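Local atomic coordinates of putative GGDEF domain membrane protein (Pseudomonas fluorescens, PDB entry 5EUH), a protein that probably catalyses the condensation of two GTP molecules into the second messenger cyclic di-GMP through its GGDEF domain. Residues G96-A101 with I125-W130; S34-D39 with V87-T92. All coordinates share one frame; numbering follows the deposited sequence.

Interaction 1. Residues G96-A101 with I125-W130; sequences GAQQIA and IGISTW. With C2E (9,9'-[(2R,3R,3aS,5S,7aR,9R,10R,10aS,12S,14aR)-3,5,10,12-tetrahydroxy-5,12-dioxidooctahydro-2H,7H-difuro[3,2-d:3',2'-j][1,3,7,9,2,8]tetraoxadiphosphacyclododecine-2,9-diyl]bis(2-amino-1,9-dihydro-6H-purin-6-one)), chain E.
The carbonyl oxygen of Ala97 takes the helical hydrogen bond from Ala101 N (3.1 Å), and beside it, 3.7 Å away, lies the terminal methyl CD1 of Ile127. With that polar bond kept within the helix, the contact itself is apolar, and the two isoleucines of strand 123-130 that face the helix carry it. Ile127 is extended beyond CG1, CD1 standing anti to CA (chi2 -173°), which carries the methyl to the helix backbone between Ala97 and Ala101. There CD1 meets Ala101 CB at 3.8 Å and also rests on CA of Gln98, whose extended side chain crosses that of Ile127 at about a right angle. The other branch, CG2, touches Ala97 CB at 3.9 Å. Two residues back along the strand, Ile125 repeats the pattern: CG2 meets Ala101 CB, while CD1 comes up to Ala101 O at 3.4 Å. The small alanines, one helical turn apart, let the isoleucine methyls reach the main chain of the helix.

Other sides of the same helical turn serve the cyclic di-GMP. Ile100 lays CD1 over the face of one guanine, at N31 (3.3 Å) and the ring-fusion atom C41, with CG1 nearer N91. Gln99 brings its amide group against C4A and C5A of the adjoining ribose, and Gly96, whose N is hydrogen-bonded to Asp93 OD1, also lines the pocket. Helix 94-109 runs nearly antiparallel to the strand (162°), their axes 9.4 Å apart at closest approach. Strands 33-40 and 160-162 flank strand 123-130 in the sheet, and both extend the seat of the helix: Ala97 also touches Ser34, and Ala101 touches Val160.

Interaction 2. Residues S34-D39 with V87-T92; sequences SLLMID and VILAET. With C2E (9,9'-[(2R,3R,3aS,5S,7aR,9R,10R,10aS,12S,14aR)-3,5,10,12-tetrahydroxy-5,12-dioxidooctahydro-2H,7H-difuro[3,2-d:3',2'-j][1,3,7,9,2,8]tetraoxadiphosphacyclododecine-2,9-diyl]bis(2-amino-1,9-dihydro-6H-purin-6-one)), chain E.
Leu36 packs against Val87 and Leu89 along its whole side chain. Its CB lies 3.8 Å from Val87 CG2; CG, placed beside the backbone N by chi1 of -61°, touches both Val87 CG2 (3.7 Å) and Leu89 CD1 (3.8 Å), which lie to the same side of it. At the tip, CD1 touches both of those methyls, whereas CD2 meets Leu89 CD1 alone of the two. Val87 turns its other branch, CG1, to Ile38 CD1.

Beneath this packing the strands are antiparallel. Ser34 and Leu89 form one hydrogen-bonded pair, with Ser34 N to Leu89 O nearly straight (173°), and Leu36 and Val87 form the next.

A type II turn from Leu89 to Thr92 brings the chain back to Ser34, whose hydroxyl OG donates to Thr92 O (2.8 Å) from well above the carbonyl plane. Thr92 OG1 is gripped twice. It donates to Ala90 O (3.2 Å). Thr92 OG1 also accepts a hydrogen bond from the guanine amino group N21 of cyclic di-GMP (2.9 Å, 172°). The first bond ties the hydroxyl to the turn and would present its oxygen to the base.

Helix 94-109 lies over the face bearing Ser34, Leu36, Val87 and Leu89; on the other face, Leu35 and Ile88 pack against helix 12-29, and Leu35 also reaches helix 138-154.

Overall arrangement
The two contacts lie side by side, their centres about 6 Å apart, and share one five-stranded sheet. Strands 33-40 and 123-130 are antiparallel neighbours, joined by probable hydrogen bonds such as Ser128 O to Leu35 N (2.8 Å); Ile127 packs on Leu36 between the contacts. Along the chain they come in series: interaction 2 closes at residue 92, and helix 94-109 follows to open interaction 1. Both touch the same cyclic di-GMP, 87-92 through Thr92 and 96-101 over a guanine face. Arg72 and Asp75 also bind it, consistent with the RxxD product-inhibition site of GGDEF domains, which here adjoins the central sheet.

Interaction 1. Residues G96-A101 with I125-W130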
ATOM      1  N   GLY A  96      11.881  -0.234   8.666  1.00 33.40           N
ATOM      2  CA  GLY A  96      10.601   0.039   9.292  1.00 33.36           C
ATOM      3  C   GLY A  96       9.431  -0.102   8.343  1.00 32.94           C
ATOM      4  O   GLY A  96       8.334  -0.485   8.758  1.00 33.30           O
ATOM      5  N   ALA A  97       9.645   0.199   7.059  1.00 32.34           N
ATOM      6  CA  ALA A  97       8.580   0.042   6.077  1.00 32.08           C
ATOM      7  C   ALA A  97       8.198  -1.420   5.897  1.00 32.78           C
ATOM      8  O   ALA A  97       7.027  -1.728   5.648  1.00 32.95           O
ATOM      9  CB  ALA A  97       9.003   0.652   4.742  1.00 31.47           C
ATOM     10  N   GLN A  98       9.165  -2.332   6.018  1.00 33.34           N
ATOM     11  CA  GLN A  98       8.861  -3.754   5.901  1.00 34.19           C
ATOM     12  C   GLN A  98       8.019  -4.237   7.072  1.00 43.47           C
ATOM     13  O   GLN A  98       7.112  -5.060   6.895  1.00 43.46           O
ATOM     14  CB  GLN A  98      10.151  -4.565   5.809  1.00 34.78           C
ATOM     15  CG  GLN A  98      11.034  -4.210   4.634  1.00 34.35           C
ATOM     16  CD  GLN A  98      12.310  -5.018   4.615  1.00 35.14           C
ATOM     17  OE1 GLN A  98      13.404  -4.473   4.471  1.00 35.00           O
ATOM     18  NE2 GLN A  98      12.177  -6.331   4.762  1.00 36.12           N
ATOM     19  N   GLN A  99       8.311  -3.744   8.278  1.00 45.82           N
ATOM     20  CA  GLN A  99       7.538  -4.139   9.451  1.00 43.53           C
ATOM     21  C   GLN A  99       6.086  -3.704   9.322  1.00 43.13           C
ATOM     22  O   GLN A  99       5.174  -4.441   9.714  1.00 44.67           O
ATOM     23  CB  GLN A  99       8.161  -3.548  10.713  1.00 42.54           C
ATOM     24  CG  GLN A  99       9.652  -3.774  10.839  1.00 46.53           C
ATOM     25  CD  GLN A  99      10.183  -3.347  12.188  1.00 36.79           C
ATOM     26  OE1 GLN A  99       9.936  -4.004  13.198  1.00 48.23           O
ATOM     27  NE2 GLN A  99      10.910  -2.237  12.215  1.00 51.08           N
ATOM     28  N   ILE A 100       5.853  -2.504   8.790  1.00 34.72           N
ATOM     29  CA  ILE A 100       4.487  -2.055   8.537  1.00 34.63           C
ATOM     30  C   ILE A 100       3.811  -2.974   7.534  1.00 34.96           C
ATOM     31  O   ILE A 100       2.638  -3.335   7.687  1.00 35.94           O
ATOM     32  CB  ILE A 100       4.486  -0.598   8.035  1.00 36.86           C
ATOM     33  CG1 ILE A 100       5.182   0.327   9.031  1.00 33.41           C
ATOM     34  CG2 ILE A 100       3.064  -0.132   7.759  1.00 35.83           C
ATOM     35  CD1 ILE A 100       5.479   1.686   8.460  1.00 32.49           C
ATOM     36  N   ALA A 101       4.544  -3.365   6.490  1.00 37.58           N
ATOM     37  CA  ALA A 101       3.976  -4.209   5.448  1.00 35.01           C
ATOM     38  C   ALA A 101       3.631  -5.591   5.983  1.00 36.29           C
ATOM     39  O   ALA A 101       2.569  -6.136   5.664  1.00 36.96           O
ATOM     40  CB  ALA A 101       4.949  -4.311   4.277  1.00 34.54           C
ATOM     41  N   ILE A 125       2.492  -6.871  -1.541  1.00 36.60           N
ATOM     42  CA  ILE A 125       3.021  -5.563  -1.176  1.00 35.41           C
ATOM     43  C   ILE A 125       4.395  -5.388  -1.805  1.00 34.97           C
ATOM     44  O   ILE A 125       5.248  -6.276  -1.704  1.00 35.47           O
ATOM     45  CB  ILE A 125       3.100  -5.393   0.354  1.00 35.26           C
ATOM     46  CG1 ILE A 125       1.704  -5.485   0.976  1.00 35.84           C
ATOM     47  CG2 ILE A 125       3.738  -4.065   0.715  1.00 34.16           C
ATOM     48  CD1 ILE A 125       1.700  -5.403   2.479  1.00 35.96           C
ATOM     49  N   GLY A 126       4.605  -4.250  -2.447  1.00 34.20           N
ATOM     50  CA  GLY A 126       5.918  -3.864  -2.951  1.00 33.82           C
ATOM     51  C   GLY A 126       6.392  -2.613  -2.274  1.00 32.91           C
ATOM     52  O   GLY A 126       5.613  -1.681  -2.039  1.00 32.44           O
ATOM     53  N   ILE A 127       7.686  -2.564  -1.948  1.00 33.75           N
ATOM     54  CA  ILE A 127       8.279  -1.475  -1.188  1.00 33.03           C
ATOM     55  C   ILE A 127       9.451  -0.895  -1.966  1.00 42.83           C
ATOM     56  O   ILE A 127      10.283  -1.637  -2.499  1.00 32.53           O
ATOM     57  CB  ILE A 127       8.750  -1.942   0.207  1.00 34.02           C
ATOM     58  CG1 ILE A 127       7.669  -2.761   0.908  1.00 32.77           C
ATOM     59  CG2 ILE A 127       9.166  -0.751   1.057  1.00 31.70           C
ATOM     60  CD1 ILE A 127       8.005  -3.090   2.338  1.00 33.06           C
ATOM     61  N   SER A 128       9.515   0.433  -2.024  1.00 35.29           N
ATOM     62  CA  SER A 128      10.695   1.154  -2.477  1.00 34.98           C
ATOM     63  C   SER A 128      11.035   2.214  -1.438  1.00 30.84           C
ATOM     64  O   SER A 128      10.189   2.620  -0.641  1.00 30.48           O
ATOM     65  CB  SER A 128      10.486   1.801  -3.851  1.00 31.34           C
ATOM     66  OG  SER A 128       9.493   2.805  -3.800  1.00 30.86           O
ATOM     67  N   THR A 129      12.289   2.660  -1.448  1.00 30.99           N
ATOM     68  CA  THR A 129      12.770   3.569  -0.414  1.00 30.75           C
ATOM     69  C   THR A 129      13.864   4.463  -0.973  1.00 34.18           C
ATOM     70  O   THR A 129      14.852   3.969  -1.524  1.00 39.09           O
ATOM     71  CB  THR A 129      13.306   2.798   0.795  1.00 37.20           C
ATOM     72  OG1 THR A 129      12.300   1.904   1.281  1.00 31.07           O
ATOM     73  CG2 THR A 129      13.709   3.755   1.905  1.00 32.74           C
ATOM     74  N   TRP A 130      13.690   5.772  -0.814  1.00 30.62           N
ATOM     75  CA  TRP A 130      14.719   6.741  -1.163  1.00 31.00           C
ATOM     76  C   TRP A 130      15.534   7.070   0.080  1.00 31.12           C
ATOM     77  O   TRP A 130      14.972   7.267   1.159  1.00 34.10           O
ATOM     78  CB  TRP A 130      14.094   8.012  -1.738  1.00 34.82           C
ATOM     79  CG  TRP A 130      15.088   9.089  -2.026  1.00 41.15           C
ATOM     80  CD1 TRP A 130      15.738   9.309  -3.203  1.00 40.10           C
ATOM     81  CD2 TRP A 130      15.547  10.098  -1.120  1.00 41.66           C
ATOM     82  NE1 TRP A 130      16.576  10.388  -3.087  1.00 39.75           N
ATOM     83  CE2 TRP A 130      16.477  10.892  -1.816  1.00 42.64           C
ATOM     84  CE3 TRP A 130      15.264  10.407   0.214  1.00 30.95           C
ATOM     85  CZ2 TRP A 130      17.124  11.973  -1.226  1.00 32.29           C
ATOM     86  CZ3 TRP A 130      15.907  11.475   0.797  1.00 31.31           C
ATOM     87  CH2 TRP A 130      16.826  12.246   0.081  1.00 31.97           C
TER
HETATM   88  P1  C2E E 601      10.552   3.090  15.404  1.00 32.34           P
HETATM   89  O2P C2E E 601      11.966   2.938  15.904  1.00 27.83           O
HETATM   90  O1P C2E E 601      10.048   4.441  14.966  1.00 26.33           O
HETATM   91  O5' C2E E 601       9.529   2.507  16.501  1.00 38.34           O
HETATM   92  C5' C2E E 601      10.030   2.031  17.746  1.00 33.98           C
HETATM   93  C4' C2E E 601       8.904   1.551  18.654  1.00 35.74           C
HETATM   94  O4' C2E E 601       8.535   2.622  19.524  1.00 43.71           O
HETATM   95  C3' C2E E 601       7.637   1.139  17.917  1.00 36.44           C
HETATM   96  O3' C2E E 601       7.562  -0.268  17.731  1.00 42.17           O
HETATM   97  C2' C2E E 601       6.528   1.558  18.853  1.00 40.47           C
HETATM   98  O2' C2E E 601       6.127   0.447  19.659  1.00 41.95           O
HETATM   99  C1' C2E E 601       7.126   2.628  19.740  1.00 39.18           C
HETATM  100  N9  C2E E 601       6.576   3.918  19.278  1.00 29.36           N
HETATM  101  C8  C2E E 601       7.222   4.817  18.518  1.00 24.99           C
HETATM  102  N7  C2E E 601       6.432   5.887  18.266  1.00 25.83           N
HETATM  103  C5  C2E E 601       5.252   5.672  18.872  1.00 24.05           C
HETATM  104  C6  C2E E 601       3.976   6.402  19.008  1.00 31.31           C
HETATM  105  O6  C2E E 601       3.817   7.518  18.471  1.00 42.53           O
HETATM  106  N1  C2E E 601       3.001   5.830  19.725  1.00 31.77           N
HETATM  107  C2  C2E E 601       3.142   4.629  20.315  1.00 32.57           C
HETATM  108  N2  C2E E 601       2.102   4.121  21.021  1.00 37.18           N
HETATM  109  N3  C2E E 601       4.287   3.908  20.231  1.00 27.94           N
HETATM  110  C4  C2E E 601       5.351   4.371  19.537  1.00 24.98           C
HETATM  111  P11 C2E E 601       6.837  -0.869  16.424  1.00 43.85           P
HETATM  112  O21 C2E E 601       7.248  -2.313  16.269  1.00 38.28           O
HETATM  113  O11 C2E E 601       5.374  -0.507  16.459  1.00 25.10           O
HETATM  114  O5A C2E E 601       7.535  -0.006  15.263  1.00 31.64           O
HETATM  115  C5A C2E E 601       8.452  -0.620  14.366  1.00 35.05           C
HETATM  116  C4A C2E E 601       8.837   0.368  13.276  1.00 29.27           C
HETATM  117  O4A C2E E 601       7.772   0.442  12.337  1.00 27.51           O
HETATM  118  C3A C2E E 601       9.006   1.789  13.782  1.00 30.65           C
HETATM  119  O3A C2E E 601      10.339   2.077  14.176  1.00 47.22           O
HETATM  120  C2A C2E E 601       8.606   2.644  12.603  1.00 27.97           C
HETATM  121  O2A C2E E 601       9.747   2.918  11.788  1.00 25.76           O
HETATM  122  C1A C2E E 601       7.651   1.767  11.828  1.00 22.48           C
HETATM  123  N91 C2E E 601       6.266   2.212  12.071  1.00 20.78           N
HETATM  124  C81 C2E E 601       5.394   1.625  12.906  1.00 13.46           C
HETATM  125  N71 C2E E 601       4.207   2.277  12.889  1.00  7.94           N
HETATM  126  C51 C2E E 601       4.321   3.301  12.029  1.00 11.43           C
HETATM  127  C61 C2E E 601       3.447   4.384  11.539  1.00 20.61           C
HETATM  128  O61 C2E E 601       2.273   4.490  11.949  1.00 33.34           O
HETATM  129  N11 C2E E 601       3.956   5.239  10.644  1.00 19.23           N
HETATM  130  C21 C2E E 601       5.216   5.149  10.183  1.00 16.18           C
HETATM  131  N21 C2E E 601       5.654   6.058   9.278  1.00 19.23           N
HETATM  132  N31 C2E E 601       6.070   4.182  10.593  1.00 16.23           N
HETATM  133  C41 C2E E 601       5.682   3.254  11.494  1.00 18.29           C

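Interaction 2. Residues S34-D39 with V87-T92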
ATOM      1  N   SER A  34       9.760   6.172   2.036  1.00 26.32           N
ATOM      2  CA  SER A  34       9.366   4.842   1.597  1.00 28.00           C
ATOM      3  C   SER A  34       7.984   4.872   0.959  1.00 32.96           C
ATOM      4  O   SER A  34       7.134   5.696   1.306  1.00 36.14           O
ATOM      5  CB  SER A  34       9.367   3.855   2.766  1.00 28.66           C
ATOM      6  OG  SER A  34      10.671   3.687   3.288  1.00 27.01           O
ATOM      7  N   LEU A  35       7.770   3.956   0.021  1.00 27.46           N
ATOM      8  CA  LEU A  35       6.486   3.769  -0.633  1.00 27.87           C
ATOM      9  C   LEU A  35       6.007   2.339  -0.433  1.00 28.54           C
ATOM     10  O   LEU A  35       6.808   1.408  -0.332  1.00 28.77           O
ATOM     11  CB  LEU A  35       6.570   4.065  -2.131  1.00 28.02           C
ATOM     12  CG  LEU A  35       6.075   5.424  -2.615  1.00 30.09           C
ATOM     13  CD1 LEU A  35       6.857   6.545  -1.960  1.00 28.93           C
ATOM     14  CD2 LEU A  35       6.195   5.491  -4.124  1.00 28.12           C
ATOM     15  N   LEU A  36       4.688   2.175  -0.382  1.00 33.64           N
ATOM     16  CA  LEU A  36       4.056   0.866  -0.318  1.00 30.99           C
ATOM     17  C   LEU A  36       3.008   0.775  -1.413  1.00 31.94           C
ATOM     18  O   LEU A  36       2.172   1.671  -1.550  1.00 42.22           O
ATOM     19  CB  LEU A  36       3.399   0.610   1.041  1.00 29.95           C
ATOM     20  CG  LEU A  36       4.245   0.605   2.312  1.00 29.56           C
ATOM     21  CD1 LEU A  36       3.416   0.062   3.461  1.00 30.07           C
ATOM     22  CD2 LEU A  36       5.509  -0.205   2.133  1.00 29.65           C
ATOM     23  N   MET A  37       3.056  -0.302  -2.191  1.00 31.11           N
ATOM     24  CA  MET A  37       2.030  -0.614  -3.176  1.00 31.94           C
ATOM     25  C   MET A  37       1.334  -1.891  -2.734  1.00 34.17           C
ATOM     26  O   MET A  37       1.971  -2.944  -2.637  1.00 41.68           O
ATOM     27  CB  MET A  37       2.627  -0.773  -4.571  1.00 32.17           C
ATOM     28  CG  MET A  37       3.248   0.489  -5.122  1.00 31.40           C
ATOM     29  SD  MET A  37       2.030   1.754  -5.512  1.00 31.36           S
ATOM     30  CE  MET A  37       3.107   3.023  -6.173  1.00 45.53           C
ATOM     31  N   ILE A  38       0.040  -1.795  -2.461  1.00 33.41           N
ATOM     32  CA  ILE A  38      -0.721  -2.874  -1.843  1.00 34.40           C
ATOM     33  C   ILE A  38      -1.862  -3.235  -2.780  1.00 35.51           C
ATOM     34  O   ILE A  38      -2.832  -2.478  -2.912  1.00 35.60           O
ATOM     35  CB  ILE A  38      -1.248  -2.476  -0.459  1.00 34.14           C
ATOM     36  CG1 ILE A  38      -0.097  -1.980   0.417  1.00 33.06           C
ATOM     37  CG2 ILE A  38      -1.958  -3.645   0.194  1.00 35.28           C
ATOM     38  CD1 ILE A  38      -0.536  -1.377   1.719  1.00 32.74           C
ATOM     39  N   ASP A  39      -1.752  -4.390  -3.424  1.00 36.47           N
ATOM     40  CA  ASP A  39      -2.762  -4.886  -4.341  1.00 42.88           C
ATOM     41  C   ASP A  39      -3.441  -6.106  -3.734  1.00 39.01           C
ATOM     42  O   ASP A  39      -2.794  -6.921  -3.073  1.00 39.11           O
ATOM     43  CB  ASP A  39      -2.138  -5.246  -5.691  1.00 38.07           C
ATOM     44  CG  ASP A  39      -3.148  -5.254  -6.819  1.00 47.73           C
ATOM     45  OD1 ASP A  39      -4.039  -6.126  -6.818  1.00 48.85           O
ATOM     46  OD2 ASP A  39      -3.046  -4.394  -7.718  1.00 38.74           O
ATOM     47  N   VAL A  87       0.573   3.944  -0.135  1.00 31.43           N
ATOM     48  CA  VAL A  87       0.776   4.685   1.102  1.00 31.18           C
ATOM     49  C   VAL A  87       2.144   5.352   1.062  1.00 30.51           C
ATOM     50  O   VAL A  87       3.109   4.792   0.528  1.00 31.10           O
ATOM     51  CB  VAL A  87       0.628   3.783   2.352  1.00 31.60           C
ATOM     52  CG1 VAL A  87      -0.100   2.492   2.007  1.00 32.31           C
ATOM     53  CG2 VAL A  87       1.973   3.486   2.999  1.00 31.24           C
ATOM     54  N   ILE A  88       2.215   6.569   1.595  1.00 30.30           N
ATOM     55  CA  ILE A  88       3.468   7.299   1.744  1.00 34.45           C
ATOM     56  C   ILE A  88       3.932   7.142   3.182  1.00 34.70           C
ATOM     57  O   ILE A  88       3.147   7.325   4.121  1.00 30.23           O
ATOM     58  CB  ILE A  88       3.303   8.787   1.387  1.00 29.76           C
ATOM     59  CG1 ILE A  88       2.749   8.950  -0.025  1.00 29.90           C
ATOM     60  CG2 ILE A  88       4.631   9.511   1.509  1.00 29.45           C
ATOM     61  CD1 ILE A  88       2.527  10.393  -0.415  1.00 29.99           C
ATOM     62  N   LEU A  89       5.200   6.795   3.358  1.00 29.70           N
ATOM     63  CA  LEU A  89       5.810   6.643   4.674  1.00 29.86           C
ATOM     64  C   LEU A  89       6.988   7.603   4.727  1.00 29.62           C
ATOM     65  O   LEU A  89       8.137   7.206   4.540  1.00 31.27           O
ATOM     66  CB  LEU A  89       6.242   5.211   4.918  1.00 30.12           C
ATOM     67  CG  LEU A  89       5.155   4.141   4.848  1.00 30.53           C
ATOM     68  CD1 LEU A  89       5.774   2.764   4.977  1.00 36.51           C
ATOM     69  CD2 LEU A  89       4.117   4.366   5.931  1.00 30.98           C
ATOM     70  N   ALA A  90       6.693   8.874   4.972  1.00 30.69           N
ATOM     71  CA  ALA A  90       7.750   9.868   5.068  1.00 29.56           C
ATOM     72  C   ALA A  90       8.576   9.638   6.323  1.00 29.85           C
ATOM     73  O   ALA A  90       8.061   9.201   7.357  1.00 30.16           O
ATOM     74  CB  ALA A  90       7.164  11.274   5.076  1.00 29.65           C
ATOM     75  N   GLU A  91       9.873   9.927   6.218  1.00 29.91           N
ATOM     76  CA  GLU A  91      10.814   9.792   7.330  1.00 37.23           C
ATOM     77  C   GLU A  91      10.786   8.380   7.911  1.00 33.10           C
ATOM     78  O   GLU A  91      10.891   8.183   9.122  1.00 32.24           O
ATOM     79  CB  GLU A  91      10.542  10.843   8.404  1.00 32.07           C
ATOM     80  CG  GLU A  91      10.460  12.246   7.838  1.00 30.60           C
ATOM     81  CD  GLU A  91      10.371  13.306   8.906  1.00 34.86           C
ATOM     82  OE1 GLU A  91      10.371  12.944  10.100  1.00 31.55           O
ATOM     83  OE2 GLU A  91      10.305  14.500   8.547  1.00 31.23           O
ATOM     84  N   THR A  92      10.637   7.392   7.031  1.00 31.81           N
ATOM     85  CA  THR A  92      10.633   5.983   7.400  1.00 30.66           C
ATOM     86  C   THR A  92      11.626   5.249   6.513  1.00 30.69           C
ATOM     87  O   THR A  92      11.563   5.363   5.286  1.00 32.17           O
ATOM     88  CB  THR A  92       9.237   5.373   7.246  1.00 30.61           C
ATOM     89  OG1 THR A  92       8.307   6.085   8.070  1.00 31.24           O
ATOM     90  CG2 THR A  92       9.247   3.910   7.650  1.00 31.11           C
TER
HETATM   91  P1  C2E E 601      10.552   3.090  15.404  1.00 32.34           P
HETATM   92  O2P C2E E 601      11.966   2.938  15.904  1.00 27.83           O
HETATM   93  O1P C2E E 601      10.048   4.441  14.966  1.00 26.33           O
HETATM   94  O5' C2E E 601       9.529   2.507  16.501  1.00 38.34           O
HETATM   95  C5' C2E E 601      10.030   2.031  17.746  1.00 33.98           C
HETATM   96  C4' C2E E 601       8.904   1.551  18.654  1.00 35.74           C
HETATM   97  O4' C2E E 601       8.535   2.622  19.524  1.00 43.71           O
HETATM   98  C3' C2E E 601       7.637   1.139  17.917  1.00 36.44           C
HETATM   99  O3' C2E E 601       7.562  -0.268  17.731  1.00 42.17           O
HETATM  100  C2' C2E E 601       6.528   1.558  18.853  1.00 40.47           C
HETATM  101  O2' C2E E 601       6.127   0.447  19.659  1.00 41.95           O
HETATM  102  C1' C2E E 601       7.126   2.628  19.740  1.00 39.18           C
HETATM  103  N9  C2E E 601       6.576   3.918  19.278  1.00 29.36           N
HETATM  104  C8  C2E E 601       7.222   4.817  18.518  1.00 24.99           C
HETATM  105  N7  C2E E 601       6.432   5.887  18.266  1.00 25.83           N
HETATM  106  C5  C2E E 601       5.252   5.672  18.872  1.00 24.05           C
HETATM  107  C6  C2E E 601       3.976   6.402  19.008  1.00 31.31           C
HETATM  108  O6  C2E E 601       3.817   7.518  18.471  1.00 42.53           O
HETATM  109  N1  C2E E 601       3.001   5.830  19.725  1.00 31.77           N
HETATM  110  C2  C2E E 601       3.142   4.629  20.315  1.00 32.57           C
HETATM  111  N2  C2E E 601       2.102   4.121  21.021  1.00 37.18           N
HETATM  112  N3  C2E E 601       4.287   3.908  20.231  1.00 27.94           N
HETATM  113  C4  C2E E 601       5.351   4.371  19.537  1.00 24.98           C
HETATM  114  P11 C2E E 601       6.837  -0.869  16.424  1.00 43.85           P
HETATM  115  O21 C2E E 601       7.248  -2.313  16.269  1.00 38.28           O
HETATM  116  O11 C2E E 601       5.374  -0.507  16.459  1.00 25.10           O
HETATM  117  O5A C2E E 601       7.535  -0.006  15.263  1.00 31.64           O
HETATM  118  C5A C2E E 601       8.452  -0.620  14.366  1.00 35.05           C
HETATM  119  C4A C2E E 601       8.837   0.368  13.276  1.00 29.27           C
HETATM  120  O4A C2E E 601       7.772   0.442  12.337  1.00 27.51           O
HETATM  121  C3A C2E E 601       9.006   1.789  13.782  1.00 30.65           C
HETATM  122  O3A C2E E 601      10.339   2.077  14.176  1.00 47.22           O
HETATM  123  C2A C2E E 601       8.606   2.644  12.603  1.00 27.97           C
HETATM  124  O2A C2E E 601       9.747   2.918  11.788  1.00 25.76           O
HETATM  125  C1A C2E E 601       7.651   1.767  11.828  1.00 22.48           C
HETATM  126  N91 C2E E 601       6.266   2.212  12.071  1.00 20.78           N
HETATM  127  C81 C2E E 601       5.394   1.625  12.906  1.00 13.46           C
HETATM  128  N71 C2E E 601       4.207   2.277  12.889  1.00  7.94           N
HETATM  129  C51 C2E E 601       4.321   3.301  12.029  1.00 11.43           C
HETATM  130  C61 C2E E 601       3.447   4.384  11.539  1.00 20.61           C
HETATM  131  O61 C2E E 601       2.273   4.490  11.949  1.00 33.34           O
HETATM  132  N11 C2E E 601       3.956   5.239  10.644  1.00 19.23           N
HETATM  133  C21 C2E E 601       5.216   5.149  10.183  1.00 16.18           C
HETATM  134  N21 C2E E 601       5.654   6.058   9.278  1.00 19.23           N
HETATM  135  N31 C2E E 601       6.070   4.182  10.593  1.00 16.23           N
HETATM  136  C41 C2E E 601       5.682   3.254  11.494  1.00 18.29           C